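Local structure of dioxygenase (Pseudomonas brassicacearum, 5V2D) at residues A[375-380]-A[447-452]; A[66-71]-A[489-494]; A[145-150]-A[172-177]. The protein probably uses a non-haem iron and molecular oxygen to split the central double bond of lignostilbenes, yielding aldehydes, as related stilbene- and carotenoid-cleaving dioxygenases do. All coordinates share one frame; numbering follows the deposited sequence.

Contact 1. Residues A[375-380]-A[447-452]; sequences RCDDRY and AEEADG
Asp377, which closes an Asx turn, and Arg379 together hold the type II beta turn Glu448–Asp451, part of the loop joining strands 433-442 and 452-460 in the neighbouring blade of the beta-propeller. Asp377 spends both carboxylate oxygens on two donors each. Its OD2 accepts Ala450 N at 2.9 Å along an almost straight line (172°), using the anti lone pair. Arg379 grips the acid side-on in a two-pronged salt bridge, NH2 to the syn lone pair of OD2 at 2.7 Å and NE to OD1, so carboxylate and guanidinium lie nearly in one plane. OD1 also receives the backbone N of Arg379, which closes the Asx turn and fixes the carboxylate.

From this anchored position, and bent at chi3 (-60°), the arginine reaches two backbone carbonyls. NH1 meets Ala447 O at 2.8 Å, and NH2 meets Glu448 O at 3.1 Å from above the carbonyl plane, the face opposite the one used by Asp451 N. Arginine suits this place because its edge can serve an acid and two carbonyls together, and its positive charge probably balances the carboxylate of the buried Asp377.

Beside this salt bridge, Glu449 crosses one face of the Tyr380 ring. Its CG sits 3.6 Å from the ring centroid, 9° off the normal, a CH-pi contact, and its carboxylate is stacked nearly parallel to the ring. An extended chain beyond CG carries the acid past the tyrosine, where OE1 accepts the backbone N of Ala386.

In the next shell, Asp377 packs on Phe440 and Arg379 on Pro442, both of strand 433-442. Two waters complete the seam: one bridges Asp377 N and Glu449 OE2, and the other lies 2.7 Å from Tyr380 OH while donating to Ala447 O.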
# COMPACT_ATOMS: atom_id res chain seq x y z
N ARG A 375 -8.84 4.62 3.76
CA ARG A 375 -9.76 3.81 2.93
C ARG A 375 -11.05 4.57 2.79
O ARG A 375 -11.66 4.95 3.83
CB ARG A 375 -10.08 2.53 3.71
CG ARG A 375 -11.17 1.63 3.19
CD ARG A 375 -10.73 1.03 1.83
NE ARG A 375 -9.66 0.08 2.12
CZ ARG A 375 -9.03 -0.61 1.15
NH1 ARG A 375 -9.40 -0.42 -0.09
NH2 ARG A 375 -8.05 -1.42 1.40
N CYS A 376 -11.52 4.79 1.58
CA CYS A 376 -12.87 5.30 1.41
C CYS A 376 -13.79 4.15 0.99
O CYS A 376 -13.31 3.06 0.65
CB CYS A 376 -12.93 6.42 0.38
SG CYS A 376 -12.57 5.90 -1.25
N ASP A 377 -15.07 4.43 0.95
CA ASP A 377 -16.05 3.49 0.46
C ASP A 377 -15.74 3.23 -1.03
O ASP A 377 -15.76 4.20 -1.80
CB ASP A 377 -17.45 4.12 0.66
CG ASP A 377 -18.61 3.20 0.33
OD1 ASP A 377 -18.50 2.34 -0.57
OD2 ASP A 377 -19.71 3.42 0.95
N ASP A 378 -15.47 1.97 -1.42
CA ASP A 378 -15.15 1.64 -2.82
C ASP A 378 -16.15 2.18 -3.82
O ASP A 378 -15.83 2.48 -4.98
CB ASP A 378 -15.09 0.12 -3.03
CG ASP A 378 -13.82 -0.50 -2.46
OD1 ASP A 378 -12.83 0.20 -2.29
OD2 ASP A 378 -13.80 -1.73 -2.19
N ARG A 379 -17.41 2.30 -3.40
CA ARG A 379 -18.47 2.75 -4.30
C ARG A 379 -18.39 4.23 -4.62
O ARG A 379 -19.06 4.67 -5.52
CB ARG A 379 -19.82 2.39 -3.76
CG ARG A 379 -20.00 0.85 -3.51
CD ARG A 379 -21.24 0.61 -2.65
NE ARG A 379 -21.14 1.26 -1.36
CZ ARG A 379 -22.19 1.48 -0.55
NH1 ARG A 379 -23.41 1.10 -0.93
NH2 ARG A 379 -22.07 2.17 0.62
N TYR A 380 -17.52 5.00 -3.93
CA TYR A 380 -17.38 6.44 -4.09
C TYR A 380 -16.01 6.86 -4.58
O TYR A 380 -15.67 8.07 -4.59
CB TYR A 380 -17.65 7.10 -2.70
CG TYR A 380 -19.11 7.00 -2.37
CD1 TYR A 380 -19.69 5.80 -1.96
CD2 TYR A 380 -19.94 8.11 -2.57
CE1 TYR A 380 -21.05 5.71 -1.72
CE2 TYR A 380 -21.29 8.04 -2.33
CZ TYR A 380 -21.84 6.84 -1.92
OH TYR A 380 -23.16 6.75 -1.70
N ALA A 447 -26.79 0.43 0.79
CA ALA A 447 -26.45 1.20 1.95
C ALA A 447 -25.90 2.56 1.55
O ALA A 447 -25.18 2.66 0.56
CB ALA A 447 -25.46 0.44 2.80
N GLU A 448 -26.21 3.56 2.35
CA GLU A 448 -25.61 4.88 2.19
C GLU A 448 -24.08 4.78 2.35
O GLU A 448 -23.50 3.77 2.82
CB GLU A 448 -26.22 5.87 3.22
CG GLU A 448 -27.38 6.90 2.88
CD GLU A 448 -28.45 6.51 1.77
OE1 GLU A 448 -28.06 6.27 0.58
OE2 GLU A 448 -29.69 6.48 2.08
N GLU A 449 -23.43 5.87 1.93
CA GLU A 449 -21.96 5.95 1.97
C GLU A 449 -21.44 5.60 3.36
O GLU A 449 -21.88 6.17 4.36
CB GLU A 449 -21.43 7.37 1.59
CG GLU A 449 -19.91 7.34 1.44
CD GLU A 449 -19.23 8.73 1.37
OE1 GLU A 449 -19.95 9.72 1.22
OE2 GLU A 449 -17.99 8.80 1.49
N ALA A 450 -20.48 4.67 3.40
CA ALA A 450 -19.72 4.34 4.62
C ALA A 450 -20.59 3.72 5.69
O ALA A 450 -20.19 3.70 6.88
CB ALA A 450 -18.98 5.55 5.22
N ASP A 451 -21.71 3.14 5.27
CA ASP A 451 -22.58 2.43 6.24
C ASP A 451 -22.33 0.94 6.06
O ASP A 451 -22.73 0.37 5.05
CB ASP A 451 -24.04 2.81 6.02
CG ASP A 451 -25.01 2.06 6.94
OD1 ASP A 451 -24.56 1.57 7.99
OD2 ASP A 451 -26.21 2.09 6.63
N GLY A 452 -21.64 0.37 7.01
CA GLY A 452 -21.29 -1.02 6.94
C GLY A 452 -20.26 -1.42 7.97
O GLY A 452 -20.32 -0.99 9.10
O HOH W 1 -16.13 6.99 1.77
O HOH W 2 -24.25 4.25 -1.46

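Contact 2. Residues A[66-71]-A[489-494]; sequences APDPQY and RMRMSL
Arg491 directs CG away from its own backbone N (chi1 -166°) and stays extended as far as NE, which delivers its guanidinium to the chain at Pro67–Pro69. Asp68 has a similar first torsion (chi1 -163°), bringing its carboxylate beside the arginine CD. The one hydrogen bond across the contact runs from Arg491 NH2 to Pro67 O, 2.7 Å long; the oxygen lies in the guanidinium plane, but the donor stands well above the carbonyl plane. Pro69 covers one face of the guanidinium, its CD 3.5 Å from NH2, while NH1 is held by Tyr36 O. Asp68 OD2 is 4.1 Å from Arg491 NE and well out of the guanidinium plane, close enough for attraction between charges alone; OD2 accepts from Ser39 N, and OD1 forms a salt bridge with Arg101 and also accepts from Arg40 N. A methionine in place of Arg491 would probably leave Pro67 O without this donor and the buried Asp68 with less neighbouring positive charge.

Nearer the strand, the backbones come so close that a small residue is suited: Ala66 CB lies 3.5 Å from Ser493 OG, which hydrogen-bonds to Gln436, and 3.6 Å from Met492 O, a buried carbonyl oxygen with no hydrogen-bond partner in the model. Pro67 CG packs on Leu494 CD1 at 3.7 Å. Leu494 directly precedes the iron ligand His495, and its side chain lies about 6 Å from the iron. Strand 60-67 thus meets the loop leading into its antiparallel neighbour 496-500, while Met492 leans on helix 33-36.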
# COMPACT_ATOMS: atom_id res chain seq x y z
N ALA A 66 1.40 -9.16 2.37
CA ALA A 66 2.46 -8.79 3.25
C ALA A 66 3.84 -9.14 2.66
O ALA A 66 4.06 -10.26 2.30
CB ALA A 66 2.33 -9.48 4.57
N PRO A 67 4.78 -8.22 2.76
CA PRO A 67 6.16 -8.63 2.61
C PRO A 67 6.53 -9.62 3.70
O PRO A 67 6.19 -9.39 4.86
CB PRO A 67 6.94 -7.31 2.77
CG PRO A 67 5.94 -6.25 2.56
CD PRO A 67 4.64 -6.79 3.07
N ASP A 68 7.14 -10.73 3.33
CA ASP A 68 7.47 -11.75 4.31
C ASP A 68 8.68 -12.56 3.75
O ASP A 68 8.51 -13.55 3.04
CB ASP A 68 6.27 -12.64 4.57
CG ASP A 68 6.39 -13.46 5.88
OD1 ASP A 68 5.39 -14.13 6.20
OD2 ASP A 68 7.44 -13.40 6.63
N PRO A 69 9.89 -12.12 4.01
CA PRO A 69 11.08 -12.67 3.24
C PRO A 69 11.28 -14.10 3.45
O PRO A 69 11.32 -14.57 4.57
CB PRO A 69 12.29 -11.87 3.73
CG PRO A 69 11.78 -11.06 4.83
CD PRO A 69 10.27 -11.10 4.99
N GLN A 70 11.40 -14.86 2.34
CA GLN A 70 11.56 -16.27 2.42
C GLN A 70 12.89 -16.62 3.07
O GLN A 70 12.96 -17.61 3.81
CB GLN A 70 11.53 -16.89 1.03
CG GLN A 70 11.80 -18.39 0.96
CD GLN A 70 10.66 -19.20 1.46
OE1 GLN A 70 9.86 -19.69 0.67
NE2 GLN A 70 10.56 -19.34 2.82
N TYR A 71 13.92 -15.86 2.78
CA TYR A 71 15.24 -16.09 3.39
C TYR A 71 15.85 -14.86 4.04
O TYR A 71 15.54 -13.73 3.65
CB TYR A 71 16.23 -16.54 2.29
CG TYR A 71 15.96 -17.93 1.75
CD1 TYR A 71 16.26 -19.06 2.46
CD2 TYR A 71 15.32 -18.09 0.51
CE1 TYR A 71 15.99 -20.33 1.97
CE2 TYR A 71 15.00 -19.34 0.01
CZ TYR A 71 15.35 -20.47 0.72
OH TYR A 71 15.06 -21.68 0.15
N ARG A 489 0.60 -15.73 14.39
CA ARG A 489 0.87 -14.30 14.22
C ARG A 489 0.98 -13.89 12.72
O ARG A 489 1.78 -14.46 11.95
CB ARG A 489 2.20 -13.94 14.88
CG ARG A 489 2.60 -12.48 14.75
CD ARG A 489 3.99 -12.28 15.38
NE ARG A 489 4.98 -13.11 14.73
CZ ARG A 489 5.69 -12.76 13.67
NH1 ARG A 489 5.67 -11.51 13.13
NH2 ARG A 489 6.55 -13.70 13.18
N MET A 490 0.23 -12.88 12.37
CA MET A 490 0.28 -12.30 11.02
C MET A 490 1.35 -11.21 11.10
O MET A 490 1.20 -10.22 11.85
CB MET A 490 -1.07 -11.66 10.68
CG MET A 490 -2.25 -12.64 10.63
SD MET A 490 -2.25 -13.85 9.30
CE MET A 490 -2.75 -12.79 7.97
N ARG A 491 2.33 -11.31 10.21
CA ARG A 491 3.32 -10.21 10.07
C ARG A 491 2.62 -8.94 9.56
O ARG A 491 1.60 -8.99 8.88
CB ARG A 491 4.41 -10.64 9.10
CG ARG A 491 5.63 -9.79 9.10
CD ARG A 491 6.75 -10.49 8.28
NE ARG A 491 8.04 -9.83 8.56
CZ ARG A 491 8.70 -9.00 7.73
NH1 ARG A 491 9.86 -8.47 8.15
NH2 ARG A 491 8.25 -8.67 6.50
N MET A 492 3.20 -7.82 9.84
CA MET A 492 2.71 -6.55 9.27
C MET A 492 2.61 -6.67 7.79
O MET A 492 3.48 -7.26 7.17
CB MET A 492 3.60 -5.38 9.72
CG MET A 492 3.18 -4.02 9.24
SD MET A 492 1.54 -3.62 9.90
CE MET A 492 1.24 -2.03 9.22
N SER A 493 1.56 -6.09 7.22
CA SER A 493 1.23 -6.19 5.83
C SER A 493 1.33 -4.82 5.17
O SER A 493 1.55 -3.75 5.81
CB SER A 493 -0.17 -6.76 5.61
OG SER A 493 -0.35 -8.00 6.36
N LEU A 494 1.13 -4.84 3.88
CA LEU A 494 0.88 -3.64 3.15
C LEU A 494 -0.61 -3.60 2.76
O LEU A 494 -1.46 -3.65 3.67
CB LEU A 494 1.88 -3.51 2.01
CG LEU A 494 3.29 -3.11 2.42
CD1 LEU A 494 4.29 -3.20 1.22
CD2 LEU A 494 3.36 -1.75 3.09

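Contact 3. Residues A[145-150]-A[172-177]; sequences IPHNGV and GEWTFD
The two-residue beta hairpin joining strands 143-147 and 150-154 of one propeller blade turns at Asn148 and Gly149, a type I' turn, and sets Val150, Asn148 and His147 against Trp174 and Phe176. Asn148 and Gly149 suit this turn because asparagine and glycine tolerate the positive phi it needs. Val150 presents CG2 squarely over the six-membered ring of Trp174, a CH-pi contact 4.1 Å from the centroid and 3° off its normal. The indole edge faces Asn148, whose ND2 lies 4.0 Å from CZ2 with the amide plane steeply inclined to the ring.

His147 swings its ring toward the loop (chi1 166°), where CD2 is 3.7 Å from Phe176 CE2 with the two planes inclined at 48°. No direct hydrogen bond crosses. Instead, one water accepts from Trp174 NE1 at 2.9 Å and from Asn148 ND2, and also bonds His147 NE2; a second takes another ND2 bond and donates to Asp177 OD1.

Leu152 of strand 150-154 touches His147, Trp174 and Phe176. Phe176 stacks on Phe185 and, like His147, reaches Leu198 of strand 198-203 in the next blade.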
# COMPACT_ATOMS: atom_id res chain seq x y z
N ILE A 145 -5.50 -6.75 -5.97
CA ILE A 145 -6.80 -6.30 -6.47
C ILE A 145 -7.38 -7.33 -7.40
O ILE A 145 -6.64 -7.94 -8.15
CB ILE A 145 -6.67 -4.93 -7.18
CG1 ILE A 145 -7.99 -4.23 -7.22
CG2 ILE A 145 -6.10 -5.06 -8.61
CD1 ILE A 145 -7.91 -2.82 -7.72
N PRO A 146 -8.71 -7.58 -7.33
CA PRO A 146 -9.32 -8.48 -8.32
C PRO A 146 -9.46 -7.79 -9.66
O PRO A 146 -9.84 -6.64 -9.73
CB PRO A 146 -10.77 -8.75 -7.76
CG PRO A 146 -10.75 -8.23 -6.40
CD PRO A 146 -9.71 -7.11 -6.39
N HIS A 147 -9.16 -8.51 -10.73
CA HIS A 147 -9.33 -7.94 -12.09
C HIS A 147 -9.43 -9.10 -13.10
O HIS A 147 -8.62 -10.01 -13.12
CB HIS A 147 -8.16 -7.00 -12.44
CG HIS A 147 -8.10 -6.65 -13.90
ND1 HIS A 147 -9.01 -5.78 -14.48
CD2 HIS A 147 -7.30 -7.12 -14.90
CE1 HIS A 147 -8.71 -5.68 -15.78
NE2 HIS A 147 -7.69 -6.48 -16.06
N ASN A 148 -10.51 -9.05 -13.91
CA ASN A 148 -10.69 -9.97 -15.05
C ASN A 148 -10.47 -11.41 -14.67
O ASN A 148 -9.71 -12.16 -15.33
CB ASN A 148 -9.68 -9.53 -16.14
CG ASN A 148 -9.94 -10.14 -17.49
OD1 ASN A 148 -11.05 -10.57 -17.77
ND2 ASN A 148 -8.89 -10.18 -18.36
N GLY A 149 -11.09 -11.81 -13.57
CA GLY A 149 -11.13 -13.20 -13.19
C GLY A 149 -9.93 -13.74 -12.42
O GLY A 149 -9.86 -14.92 -12.11
N VAL A 150 -8.96 -12.87 -12.15
CA VAL A 150 -7.83 -13.22 -11.30
C VAL A 150 -7.63 -12.21 -10.17
O VAL A 150 -8.22 -11.12 -10.15
CB VAL A 150 -6.51 -13.40 -12.13
CG1 VAL A 150 -6.69 -14.44 -13.19
CG2 VAL A 150 -6.03 -12.11 -12.75
N GLY A 172 1.12 -16.63 -12.93
CA GLY A 172 2.28 -16.15 -13.74
C GLY A 172 2.20 -14.64 -13.80
O GLY A 172 1.24 -14.01 -13.30
N GLU A 173 3.18 -14.06 -14.42
CA GLU A 173 3.20 -12.65 -14.66
C GLU A 173 1.99 -12.31 -15.52
O GLU A 173 1.68 -12.99 -16.47
CB GLU A 173 4.48 -12.23 -15.37
CG GLU A 173 4.56 -10.74 -15.57
CD GLU A 173 5.86 -10.30 -16.28
OE1 GLU A 173 5.97 -10.71 -17.48
OE2 GLU A 173 6.72 -9.52 -15.73
N TRP A 174 1.31 -11.25 -15.18
CA TRP A 174 0.15 -10.81 -15.95
C TRP A 174 0.54 -9.66 -16.86
O TRP A 174 0.88 -8.58 -16.41
CB TRP A 174 -1.00 -10.36 -15.01
CG TRP A 174 -2.32 -10.30 -15.61
CD1 TRP A 174 -2.99 -9.20 -15.95
CD2 TRP A 174 -3.16 -11.39 -15.95
NE1 TRP A 174 -4.24 -9.50 -16.45
CE2 TRP A 174 -4.37 -10.84 -16.49
CE3 TRP A 174 -3.03 -12.78 -15.86
CZ2 TRP A 174 -5.43 -11.63 -16.93
CZ3 TRP A 174 -4.08 -13.57 -16.31
CH2 TRP A 174 -5.28 -12.99 -16.80
N THR A 175 0.43 -9.89 -18.15
CA THR A 175 0.83 -8.85 -19.17
C THR A 175 -0.36 -8.09 -19.73
O THR A 175 -0.20 -7.23 -20.54
CB THR A 175 1.54 -9.56 -20.39
OG1 THR A 175 0.56 -10.39 -21.00
CG2 THR A 175 2.69 -10.45 -19.94
N PHE A 176 -1.55 -8.37 -19.25
CA PHE A 176 -2.83 -7.81 -19.76
C PHE A 176 -2.93 -8.13 -21.26
O PHE A 176 -3.07 -7.20 -22.08
CB PHE A 176 -2.98 -6.30 -19.47
CG PHE A 176 -2.93 -5.96 -18.00
CD1 PHE A 176 -1.71 -5.79 -17.35
CD2 PHE A 176 -4.10 -5.84 -17.30
CE1 PHE A 176 -1.68 -5.44 -15.99
CE2 PHE A 176 -4.09 -5.54 -15.93
CZ PHE A 176 -2.86 -5.30 -15.30
N ASP A 177 -2.83 -9.39 -21.57
CA ASP A 177 -2.86 -9.89 -22.98
C ASP A 177 -1.90 -9.15 -23.92
O ASP A 177 -2.27 -8.83 -25.02
CB ASP A 177 -4.32 -9.79 -23.51
CG ASP A 177 -5.28 -10.65 -22.70
OD1 ASP A 177 -6.29 -10.17 -22.06
OD2 ASP A 177 -5.00 -11.85 -22.63
O HOH W 3 -6.56 -8.37 -17.74
O HOH W 4 -8.07 -11.93 -20.69

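Overall arrangement
Contact 2 is the most deeply set of the three, with every touching residue buried, whereas contact 1 is only partly buried and contact 3 mostly so, and both are bridged by waters. Their chemistry follows: contact 1 relies on a salt-bridged acid and arginine gripping backbone groups, contact 2 on prolines, close backbones and a single arginine bond, contact 3 on aromatic and apolar side chains. Contact 3 joins both ends of one four-stranded blade, while contacts 1 and 2 tie together parts distant in sequence. Strand 433-442 links the latter two, packing against Asp377 and Arg379 and supplying Gln436 to Ser493. None touches another; centres lie about 23 to 28 Å apart.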